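Local coordinates for aclacinomycin-N/aclacinomycin-A oxidase (Streptomyces galilaeus, PDB 2IPI), which oxidises the terminal sugar of aclacinomycin N to give aclacinomycin A, then converts that to aclacinomycin Y, using bicovalently bound FAD and molecular oxygen, at residues Tyr163-Asp175 with Leu396-Glu408. Residues are numbered along the deposited sequence; the frame is centred on the assembly and turned at random.
Sequences YGPLSRRDGVVAD and LYSYGGKVNSVPE. With FAD (flavin-adenine dinucleotide), chain F.
Tyr-163 packs against Tyr-399 in a T-shaped pair. The edge of Tyr-399 meets one face of Tyr-163, with ring planes at 85° and centroids 4.9 Å apart. A chi1 of 86° turns the Tyr-163 ring so that CD1 lies against Tyr-399 CE2 and OH over one face of Tyr-397. This OH, 2.9 Å from Tyr-397 CG, is buried and has no hydrogen-bond partner in the model. The Tyr-163 backbone grips the flavin twice: Tyr-163 N donates to FAD O2 at 2.9 Å, and Tyr-163 O accepts from FAD N3 at 2.8 Å.

Arg-168, bent at chi2 and chi3, crosses Ser-398 and Tyr-399 where strand 391-398 ends. Its CD lies 3.7 Å from Tyr-399 O. NE passes Ser-398 OG but is weakly bonded to Met-289 O, and Ser-398 OG is bonded to Ser-291 N. The backbones join where Lys-402 N donates to Arg-168 O at 2.8 Å, nearly straight at 168° but from above the carbonyl plane. The bent Lys-402 chain brings CE to 3.1 Å from Arg-169 O. A water donates to that oxygen and accepts a weak bond from Lys-402 NZ.

The contact ties the FAD-binding part to the seven-stranded antiparallel sheet. Tyr-163 and the catalytic proton acceptor Tyr-397 both touch the bound anthracycline. Tyr-163 thus holds the flavin through its backbone and meets Tyr-397 through its OH, consistent with setting the flavin relative to the substrate pocket.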
# COMPACT_ATOMS: atom_id res chain seq x y z
N TYR A 163 -4.70 -0.07 0.40
CA TYR A 163 -5.92 0.72 0.38
C TYR A 163 -6.01 1.41 -0.97
O TYR A 163 -5.03 1.50 -1.71
CB TYR A 163 -5.90 1.74 1.52
CG TYR A 163 -5.20 3.03 1.13
CD1 TYR A 163 -5.95 4.16 0.82
CD2 TYR A 163 -3.82 3.13 1.06
CE1 TYR A 163 -5.33 5.34 0.46
CE2 TYR A 163 -3.19 4.31 0.70
CZ TYR A 163 -3.95 5.41 0.40
OH TYR A 163 -3.35 6.59 0.05
N GLY A 164 -7.19 1.93 -1.29
CA GLY A 164 -7.31 2.66 -2.55
C GLY A 164 -8.45 3.65 -2.53
O GLY A 164 -8.84 4.08 -1.44
N PRO A 165 -8.93 3.99 -3.71
CA PRO A 165 -9.98 5.00 -3.90
C PRO A 165 -11.31 4.67 -3.26
O PRO A 165 -12.12 5.55 -2.91
CB PRO A 165 -10.13 5.01 -5.43
CG PRO A 165 -8.80 4.55 -5.94
CD PRO A 165 -8.46 3.42 -5.00
N LEU A 166 -11.61 3.38 -3.06
CA LEU A 166 -12.88 3.05 -2.41
C LEU A 166 -12.72 2.79 -0.93
O LEU A 166 -13.68 2.40 -0.26
CB LEU A 166 -13.55 1.86 -3.11
CG LEU A 166 -13.93 2.06 -4.58
CD1 LEU A 166 -14.49 0.79 -5.22
CD2 LEU A 166 -14.93 3.19 -4.77
N SER A 167 -11.53 3.01 -0.34
CA SER A 167 -11.46 2.69 1.10
C SER A 167 -12.41 3.53 1.95
O SER A 167 -13.09 3.01 2.84
CB SER A 167 -10.03 2.85 1.63
OG SER A 167 -9.15 2.06 0.86
N ARG A 168 -12.45 4.83 1.67
CA ARG A 168 -13.35 5.75 2.34
C ARG A 168 -14.78 5.20 2.47
O ARG A 168 -15.38 5.40 3.52
CB ARG A 168 -13.43 7.09 1.58
CG ARG A 168 -12.37 8.07 2.06
CD ARG A 168 -12.94 9.46 2.29
NE ARG A 168 -12.89 10.31 1.12
CZ ARG A 168 -13.50 11.47 0.97
NH1 ARG A 168 -14.27 12.00 1.92
NH2 ARG A 168 -13.34 12.13 -0.17
N ARG A 169 -15.22 4.53 1.42
CA ARG A 169 -16.55 3.98 1.18
C ARG A 169 -16.73 2.59 1.81
O ARG A 169 -17.76 2.33 2.45
CB ARG A 169 -16.91 3.92 -0.31
CG ARG A 169 -16.53 2.71 -1.15
CD ARG A 169 -17.23 2.60 -2.48
NE ARG A 169 -18.55 2.01 -2.41
CZ ARG A 169 -19.01 0.96 -3.10
NH1 ARG A 169 -18.25 0.34 -3.98
NH2 ARG A 169 -20.26 0.54 -2.91
N ASP A 170 -15.77 1.71 1.64
CA ASP A 170 -15.87 0.32 2.07
C ASP A 170 -14.77 -0.13 3.02
O ASP A 170 -14.88 -1.27 3.50
CB ASP A 170 -15.81 -0.62 0.87
CG ASP A 170 -16.88 -0.42 -0.18
OD1 ASP A 170 -18.00 -0.00 0.14
OD2 ASP A 170 -16.56 -0.69 -1.36
N GLY A 171 -13.75 0.66 3.29
CA GLY A 171 -12.65 0.39 4.20
C GLY A 171 -11.44 -0.24 3.57
O GLY A 171 -11.21 -0.20 2.36
N VAL A 172 -10.55 -0.84 4.38
CA VAL A 172 -9.32 -1.44 3.85
C VAL A 172 -9.67 -2.68 3.05
O VAL A 172 -10.82 -3.13 3.13
CB VAL A 172 -8.36 -1.69 5.04
CG1 VAL A 172 -7.64 -3.02 5.04
CG2 VAL A 172 -7.36 -0.53 5.06
N VAL A 173 -8.74 -3.20 2.26
CA VAL A 173 -9.06 -4.42 1.50
C VAL A 173 -9.21 -5.57 2.49
O VAL A 173 -10.06 -6.45 2.35
CB VAL A 173 -7.99 -4.68 0.43
CG1 VAL A 173 -6.68 -5.08 1.10
CG2 VAL A 173 -8.44 -5.73 -0.56
N ALA A 174 -8.37 -5.56 3.52
CA ALA A 174 -8.31 -6.60 4.54
C ALA A 174 -9.54 -6.61 5.45
O ALA A 174 -9.70 -7.52 6.27
CB ALA A 174 -7.04 -6.45 5.34
N ASP A 175 -10.39 -5.60 5.29
CA ASP A 175 -11.71 -5.56 5.87
C ASP A 175 -12.72 -6.45 5.16
O ASP A 175 -13.90 -6.44 5.51
CB ASP A 175 -12.22 -4.09 5.87
CG ASP A 175 -11.54 -3.35 7.03
OD1 ASP A 175 -11.16 -4.09 7.96
OD2 ASP A 175 -11.40 -2.11 7.01
N LEU A 396 -0.78 13.88 -0.78
CA LEU A 396 -1.71 13.80 0.32
C LEU A 396 -2.96 13.06 -0.16
O LEU A 396 -3.54 13.47 -1.17
CB LEU A 396 -2.10 15.17 0.88
CG LEU A 396 -0.97 16.19 1.04
CD1 LEU A 396 -1.54 17.59 1.29
CD2 LEU A 396 -0.05 15.77 2.17
N TYR A 397 -3.35 12.01 0.56
CA TYR A 397 -4.52 11.22 0.24
C TYR A 397 -5.68 11.44 1.20
O TYR A 397 -5.51 11.36 2.42
CB TYR A 397 -4.18 9.71 0.25
CG TYR A 397 -3.06 9.41 -0.71
CD1 TYR A 397 -1.72 9.67 -0.38
CD2 TYR A 397 -3.33 8.87 -1.96
CE1 TYR A 397 -0.70 9.40 -1.28
CE2 TYR A 397 -2.32 8.60 -2.86
CZ TYR A 397 -1.01 8.86 -2.52
OH TYR A 397 -0.01 8.58 -3.42
N SER A 398 -6.85 11.72 0.64
CA SER A 398 -8.05 11.70 1.46
C SER A 398 -8.16 10.26 2.02
O SER A 398 -7.85 9.33 1.27
CB SER A 398 -9.29 12.12 0.69
OG SER A 398 -9.59 11.21 -0.36
N TYR A 399 -8.53 10.13 3.27
CA TYR A 399 -8.52 8.84 3.97
C TYR A 399 -9.62 8.81 5.03
O TYR A 399 -10.53 9.64 5.05
CB TYR A 399 -7.17 8.56 4.62
CG TYR A 399 -6.81 7.11 4.82
CD1 TYR A 399 -6.46 6.65 6.09
CD2 TYR A 399 -6.80 6.18 3.79
CE1 TYR A 399 -6.12 5.32 6.33
CE2 TYR A 399 -6.45 4.85 4.01
CZ TYR A 399 -6.11 4.43 5.28
OH TYR A 399 -5.78 3.11 5.49
N GLY A 400 -9.53 7.82 5.93
CA GLY A 400 -10.56 7.76 6.98
C GLY A 400 -11.79 7.04 6.46
O GLY A 400 -11.66 5.98 5.84
N GLY A 401 -12.97 7.61 6.67
CA GLY A 401 -14.16 6.95 6.12
C GLY A 401 -14.54 5.72 6.94
O GLY A 401 -14.47 5.66 8.17
N LYS A 402 -14.97 4.70 6.21
CA LYS A 402 -15.31 3.41 6.77
C LYS A 402 -14.10 2.75 7.43
O LYS A 402 -14.31 1.92 8.32
CB LYS A 402 -15.91 2.53 5.67
CG LYS A 402 -16.39 1.16 6.10
CD LYS A 402 -17.87 1.16 6.45
CE LYS A 402 -18.70 1.24 5.15
NZ LYS A 402 -20.14 1.48 5.53
N VAL A 403 -12.87 3.02 7.02
CA VAL A 403 -11.74 2.38 7.70
C VAL A 403 -11.76 2.67 9.19
O VAL A 403 -11.28 1.87 10.00
CB VAL A 403 -10.38 2.83 7.13
CG1 VAL A 403 -10.11 4.29 7.43
CG2 VAL A 403 -9.26 1.97 7.69
N ASN A 404 -12.29 3.84 9.56
CA ASN A 404 -12.23 4.28 10.94
C ASN A 404 -13.36 3.73 11.80
O ASN A 404 -13.58 4.19 12.91
CB ASN A 404 -12.27 5.83 10.99
CG ASN A 404 -10.96 6.43 10.56
OD1 ASN A 404 -10.05 5.75 10.07
ND2 ASN A 404 -10.82 7.75 10.73
N SER A 405 -14.05 2.74 11.26
CA SER A 405 -15.24 2.16 11.85
C SER A 405 -14.87 0.84 12.55
O SER A 405 -15.60 0.37 13.42
CB SER A 405 -16.35 1.90 10.83
OG SER A 405 -16.51 2.93 9.87
N VAL A 406 -13.75 0.26 12.16
CA VAL A 406 -13.21 -0.94 12.78
C VAL A 406 -12.36 -0.64 14.00
O VAL A 406 -11.48 0.23 13.93
CB VAL A 406 -12.30 -1.66 11.75
CG1 VAL A 406 -11.69 -2.92 12.34
CG2 VAL A 406 -13.08 -1.96 10.48
N PRO A 407 -12.52 -1.31 15.12
CA PRO A 407 -11.61 -1.14 16.27
C PRO A 407 -10.16 -1.43 15.91
O PRO A 407 -9.82 -2.40 15.22
CB PRO A 407 -12.12 -2.17 17.29
CG PRO A 407 -13.57 -2.30 16.93
CD PRO A 407 -13.58 -2.30 15.42
N GLU A 408 -9.27 -0.55 16.37
CA GLU A 408 -7.83 -0.59 16.14
C GLU A 408 -7.24 -1.98 16.33
O GLU A 408 -6.33 -2.46 15.66
CB GLU A 408 -7.15 0.40 17.09
CG GLU A 408 -5.65 0.30 17.22
CD GLU A 408 -4.95 1.65 17.21
OE1 GLU A 408 -5.58 2.66 16.84
OE2 GLU A 408 -3.75 1.70 17.58
PA FAD F . 6.47 -7.77 -3.91
O1A FAD F . 7.74 -7.16 -3.99
O2A FAD F . 6.43 -9.03 -4.66
O5B FAD F . 6.05 -8.00 -2.41
C5B FAD F . 6.14 -7.03 -1.46
C4B FAD F . 6.30 -7.65 -0.07
O4B FAD F . 5.37 -8.70 0.06
C3B FAD F . 7.67 -8.33 0.08
O3B FAD F . 8.05 -8.37 1.41
C2B FAD F . 7.41 -9.75 -0.39
O2B FAD F . 8.30 -10.72 0.09
C1B FAD F . 5.99 -9.93 0.12
N9A FAD F . 5.24 -11.00 -0.58
C8A FAD F . 5.06 -11.13 -1.90
N7A FAD F . 4.32 -12.19 -2.16
C5A FAD F . 4.04 -12.77 -0.99
C6A FAD F . 3.30 -13.90 -0.65
N6A FAD F . 2.70 -14.54 -1.57
N1A FAD F . 3.17 -14.23 0.63
C2A FAD F . 3.73 -13.47 1.54
N3A FAD F . 4.42 -12.38 1.26
C4A FAD F . 4.59 -12.03 0.02
N1 FAD F . -0.27 0.40 -1.83
C2 FAD F . -1.50 0.78 -1.34
O2 FAD F . -1.89 0.49 -0.30
N3 FAD F . -2.30 1.55 -2.14
C4 FAD F . -1.91 1.95 -3.41
O4 FAD F . -2.68 2.54 -4.11
C4X FAD F . -0.66 1.54 -3.90
N5 FAD F . -0.21 1.92 -5.13
C5X FAD F . 0.96 1.46 -5.63
C6 FAD F . 1.36 1.79 -6.93
C7 FAD F . 2.57 1.37 -7.39
C7M FAD F . 2.88 1.66 -8.83
C8 FAD F . 3.38 0.54 -6.62
C8M FAD F . 4.56 -0.17 -7.26
C9 FAD F . 2.95 0.22 -5.35
C9A FAD F . 1.78 0.69 -4.82
N10 FAD F . 1.38 0.37 -3.53
C10 FAD F . 0.15 0.75 -3.09
C1' FAD F . 2.38 0.06 -2.47
C2' FAD F . 2.75 -1.42 -2.30
O2' FAD F . 3.99 -1.84 -2.76
C3' FAD F . 1.70 -2.38 -2.82
O3' FAD F . 0.46 -2.15 -2.24
C4' FAD F . 2.34 -3.78 -2.61
O4' FAD F . 3.32 -3.85 -1.65
C5' FAD F . 2.93 -4.52 -3.79
O5' FAD F . 3.21 -5.84 -3.44
P FAD F . 3.86 -6.72 -4.56
O1P FAD F . 3.36 -8.04 -4.51
O2P FAD F . 3.62 -6.09 -5.79
O3P FAD F . 5.43 -6.67 -4.38
O HOH W 1 -19.69 3.85 3.40